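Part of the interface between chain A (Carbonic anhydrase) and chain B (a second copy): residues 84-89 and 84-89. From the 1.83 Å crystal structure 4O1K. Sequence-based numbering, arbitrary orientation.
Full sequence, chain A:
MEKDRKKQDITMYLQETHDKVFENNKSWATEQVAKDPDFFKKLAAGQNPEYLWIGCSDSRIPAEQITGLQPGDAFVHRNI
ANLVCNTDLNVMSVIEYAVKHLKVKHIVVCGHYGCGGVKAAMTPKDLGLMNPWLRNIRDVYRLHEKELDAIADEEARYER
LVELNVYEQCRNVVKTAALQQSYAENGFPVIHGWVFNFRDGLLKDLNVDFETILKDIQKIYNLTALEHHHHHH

Chain A (84-89) VCNTDL
Chain B 84-89: VCNTDL

The centre of this contact is a very short hydrogen bond between two copies of the same threonine. Thr A87 OG1 lies 2.5 Å from Thr B87 OG1. Either hydroxyl could be the donor. The two chains are related by an exact two-fold axis, so each threonine meets its own symmetry mate and every other contact occurs twice.

Each stretch is a compact loop that leads into a helix. Val A84 is extended, with phi/psi of -120/94, and Cys A85 follows at -99/134. A type I beta turn then runs from Cys A85 to Asp A88. Its inner residues are Asn A86 at -68/-20 and Thr A87 at -104/16. The turn is closed by a backbone hydrogen bond from Asp A88 N to Cys A85 O, 3.1 Å long. Asp A88, at -94/100, is the N-cap residue, and its side chain caps a backbone nitrogen just past the stretch. Leu A89 is helical at -64/-28. Chain B repeats these values, including the 3.1 Å bond from Asp B88 N to Cys B85 O.

The two stretches come closest in register at Thr A87 and Thr B87, whose CA atoms are 5.9 Å apart. Both CA-to-CB bonds point toward the other stretch. Chi1 is 73° (p) in each, and this brings the two hydroxyls together. The threonines have the largest covered area in the contact, 71 Å² each out of 214 Å² summed over both sides.

The threonine methyls pack against the cysteines. Thr A87 CG2 is 3.9 Å from Cys B85 SG, and Cys A85 SG is 3.9 Å from Thr B87 CG2. These are van der Waals contacts. Both cysteines have chi1 of -60° (m), and their CA-to-CB bonds also point toward the partner stretch.

Each threonine hydroxyl also approaches the last residue of the opposing turn. Thr A87 OG1 is 3.7 Å from Asp B88 N, and Asp A88 N is 3.7 Å from Thr B87 OG1. These approaches are not hydrogen bonds. The CA-to-CB bonds of Asp A88 and Asp B88 point sideways to the other stretch; chi1 is 176° (t) and chi2 is 25° in each.

The remaining residues make no contact across the stretches. Asn A86 and Asn B86 have chi1 of 43° (p) and chi2 of -78°. The nearest approaches are Asn A86 ND2 to Cys B85 SG and Asn B86 ND2 to Cys A85 SG, both 5.5 Å, too far for contact. Val A84 and Val B84 (chi1 177°, t) and Leu A89 and Leu B89 (chi1 -170°, t; chi2 58°, p) are out of reach.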

ATOM      1  N   VAL A  84       6.265   0.864  11.101  1.00 22.40           N
ATOM      2  CA  VAL A  84       6.448   1.981  10.176  1.00 22.59           C
ATOM      3  C   VAL A  84       7.039   1.374   8.897  1.00 24.89           C
ATOM      4  O   VAL A  84       8.260   1.159   8.816  1.00 25.59           O
ATOM      5  CB  VAL A  84       7.399   3.039  10.784  1.00 25.26           C
ATOM      6  CG1 VAL A  84       7.645   4.147   9.812  1.00 23.91           C
ATOM      7  CG2 VAL A  84       6.768   3.646  12.062  1.00 23.21           C
ATOM      8  N   CYS A  85       6.159   1.052   7.943  1.00 27.32           N
ATOM      9  CA  CYS A  85       6.557   0.317   6.714  1.00 30.55           C
ATOM     10  C   CYS A  85       6.729   1.307   5.569  1.00 32.85           C
ATOM     11  O   CYS A  85       5.861   2.160   5.350  1.00 32.84           O
ATOM     12  CB  CYS A  85       5.473  -0.671   6.314  1.00 29.57           C
ATOM     13  SG  CYS A  85       5.092  -1.951   7.569  1.00 35.89           S
ATOM     14  N   ASN A  86       7.814   1.202   4.808  1.00 35.84           N
ATOM     15  CA  ASN A  86       8.027   2.234   3.802  1.00 39.73           C
ATOM     16  C   ASN A  86       7.036   2.247   2.636  1.00 35.56           C
ATOM     17  O   ASN A  86       6.866   3.266   1.986  1.00 44.87           O
ATOM     18  CB  ASN A  86       9.483   2.298   3.348  1.00 51.03           C
ATOM     19  CG  ASN A  86      10.083   0.944   3.137  1.00 55.37           C
ATOM     20  OD1 ASN A  86      10.464   0.261   4.080  1.00 58.51           O
ATOM     21  ND2 ASN A  86      10.195   0.555   1.893  1.00 56.51           N
ATOM     22  N   THR A  87       6.329   1.162   2.367  1.00 30.30           N
ATOM     23  CA  THR A  87       5.333   1.263   1.314  1.00 31.11           C
ATOM     24  C   THR A  87       3.896   1.354   1.834  1.00 30.31           C
ATOM     25  O   THR A  87       2.917   1.164   1.085  1.00 33.09           O
ATOM     26  CB  THR A  87       5.512   0.164   0.226  1.00 52.50           C
ATOM     27  OG1 THR A  87       5.109  -1.109   0.738  1.00 46.18           O
ATOM     28  CG2 THR A  87       6.974   0.102  -0.225  1.00 56.64           C
ATOM     29  N   ASP A  88       3.783   1.661   3.128  1.00 28.49           N
ATOM     30  CA  ASP A  88       2.489   1.872   3.760  1.00 26.27           C
ATOM     31  C   ASP A  88       2.163   3.354   3.743  1.00 22.51           C
ATOM     32  O   ASP A  88       2.683   4.102   4.567  1.00 27.47           O
ATOM     33  CB  ASP A  88       2.551   1.426   5.214  1.00 23.41           C
ATOM     34  CG  ASP A  88       1.248   1.714   5.960  1.00 30.08           C
ATOM     35  OD1 ASP A  88       0.197   1.797   5.306  1.00 30.42           O
ATOM     36  OD2 ASP A  88       1.272   1.848   7.197  1.00 29.91           O
ATOM     37  N   LEU A  89       1.324   3.773   2.806  1.00 22.09           N
ATOM     38  CA  LEU A  89       0.949   5.196   2.654  1.00 23.34           C
ATOM     39  C   LEU A  89       0.206   5.722   3.859  1.00 23.09           C
ATOM     40  O   LEU A  89       0.228   6.915   4.143  1.00 27.16           O
ATOM     41  CB  LEU A  89       0.028   5.353   1.460  1.00 27.99           C
ATOM     42  CG  LEU A  89      -0.247   6.795   1.056  1.00 36.16           C
ATOM     43  CD1 LEU A  89       1.106   7.462   0.760  1.00 38.58           C
ATOM     44  CD2 LEU A  89      -1.212   6.869  -0.151  1.00 35.34           C
TER
ATOM     45  N   VAL B  84       9.955  -6.396  -4.820  1.00 22.40           N
ATOM     46  CA  VAL B  84       8.894  -7.214  -4.235  1.00 22.59           C
ATOM     47  C   VAL B  84       8.781  -6.769  -2.771  1.00 24.89           C
ATOM     48  O   VAL B  84       9.554  -7.235  -1.917  1.00 25.59           O
ATOM     49  CB  VAL B  84       9.247  -8.716  -4.337  1.00 25.26           C
ATOM     50  CG1 VAL B  84       8.198  -9.551  -3.677  1.00 23.91           C
ATOM     51  CG2 VAL B  84       9.336  -9.138  -5.826  1.00 23.21           C
ATOM     52  N   CYS B  85       7.861  -5.833  -2.515  1.00 27.32           N
ATOM     53  CA  CYS B  85       7.735  -5.191  -1.180  1.00 30.55           C
ATOM     54  C   CYS B  85       6.601  -5.854  -0.408  1.00 32.85           C
ATOM     55  O   CYS B  85       5.505  -6.036  -0.949  1.00 32.84           O
ATOM     56  CB  CYS B  85       7.395  -3.718  -1.331  1.00 29.57           C
ATOM     57  SG  CYS B  85       8.631  -2.730  -2.256  1.00 35.89           S
ATOM     58  N   ASN B  86       6.821  -6.193   0.859  1.00 35.84           N
ATOM     59  CA  ASN B  86       5.774  -6.941   1.542  1.00 39.73           C
ATOM     60  C   ASN B  86       4.479  -6.174   1.822  1.00 35.56           C
ATOM     61  O   ASN B  86       3.434  -6.779   2.002  1.00 44.87           O
ATOM     62  CB  ASN B  86       6.305  -7.683   2.766  1.00 51.03           C
ATOM     63  CG  ASN B  86       7.253  -6.856   3.576  1.00 55.37           C
ATOM     64  OD1 ASN B  86       8.418  -6.701   3.232  1.00 58.51           O
ATOM     65  ND2 ASN B  86       6.766  -6.340   4.675  1.00 56.51           N
ATOM     66  N   THR B  87       4.489  -4.852   1.822  1.00 30.30           N
ATOM     67  CA  THR B  87       3.214  -4.178   1.995  1.00 31.11           C
ATOM     68  C   THR B  87       2.650  -3.587   0.700  1.00 30.31           C
ATOM     69  O   THR B  87       1.727  -2.748   0.712  1.00 33.09           O
ATOM     70  CB  THR B  87       3.243  -3.150   3.164  1.00 52.50           C
ATOM     71  OG1 THR B  87       4.009  -2.001   2.792  1.00 46.18           O
ATOM     72  CG2 THR B  87       3.848  -3.793   4.415  1.00 56.64           C
ATOM     73  N   ASP B  88       3.211  -4.046  -0.421  1.00 28.49           N
ATOM     74  CA  ASP B  88       2.733  -3.654  -1.739  1.00 26.27           C
ATOM     75  C   ASP B  88       1.737  -4.684  -2.234  1.00 22.51           C
ATOM     76  O   ASP B  88       2.139  -5.746  -2.701  1.00 27.47           O
ATOM     77  CB  ASP B  88       3.899  -3.626  -2.717  1.00 23.41           C
ATOM     78  CG  ASP B  88       3.446  -3.315  -4.143  1.00 30.08           C
ATOM     79  OD1 ASP B  88       2.392  -2.680  -4.304  1.00 30.42           O
ATOM     80  OD2 ASP B  88       4.144  -3.695  -5.100  1.00 29.91           O
ATOM     81  N   LEU B  89       0.452  -4.379  -2.119  1.00 22.09           N
ATOM     82  CA  LEU B  89      -0.625  -5.307  -2.529  1.00 23.34           C
ATOM     83  C   LEU B  89      -0.602  -5.587  -4.014  1.00 23.09           C
ATOM     84  O   LEU B  89      -1.058  -6.632  -4.465  1.00 27.16           O
ATOM     85  CB  LEU B  89      -1.974  -4.689  -2.214  1.00 27.99           C
ATOM     86  CG  LEU B  89      -3.157  -5.634  -2.375  1.00 36.16           C
ATOM     87  CD1 LEU B  89      -2.913  -6.845  -1.461  1.00 38.58           C
ATOM     88  CD2 LEU B  89      -4.494  -4.923  -2.060  1.00 35.34           C
TER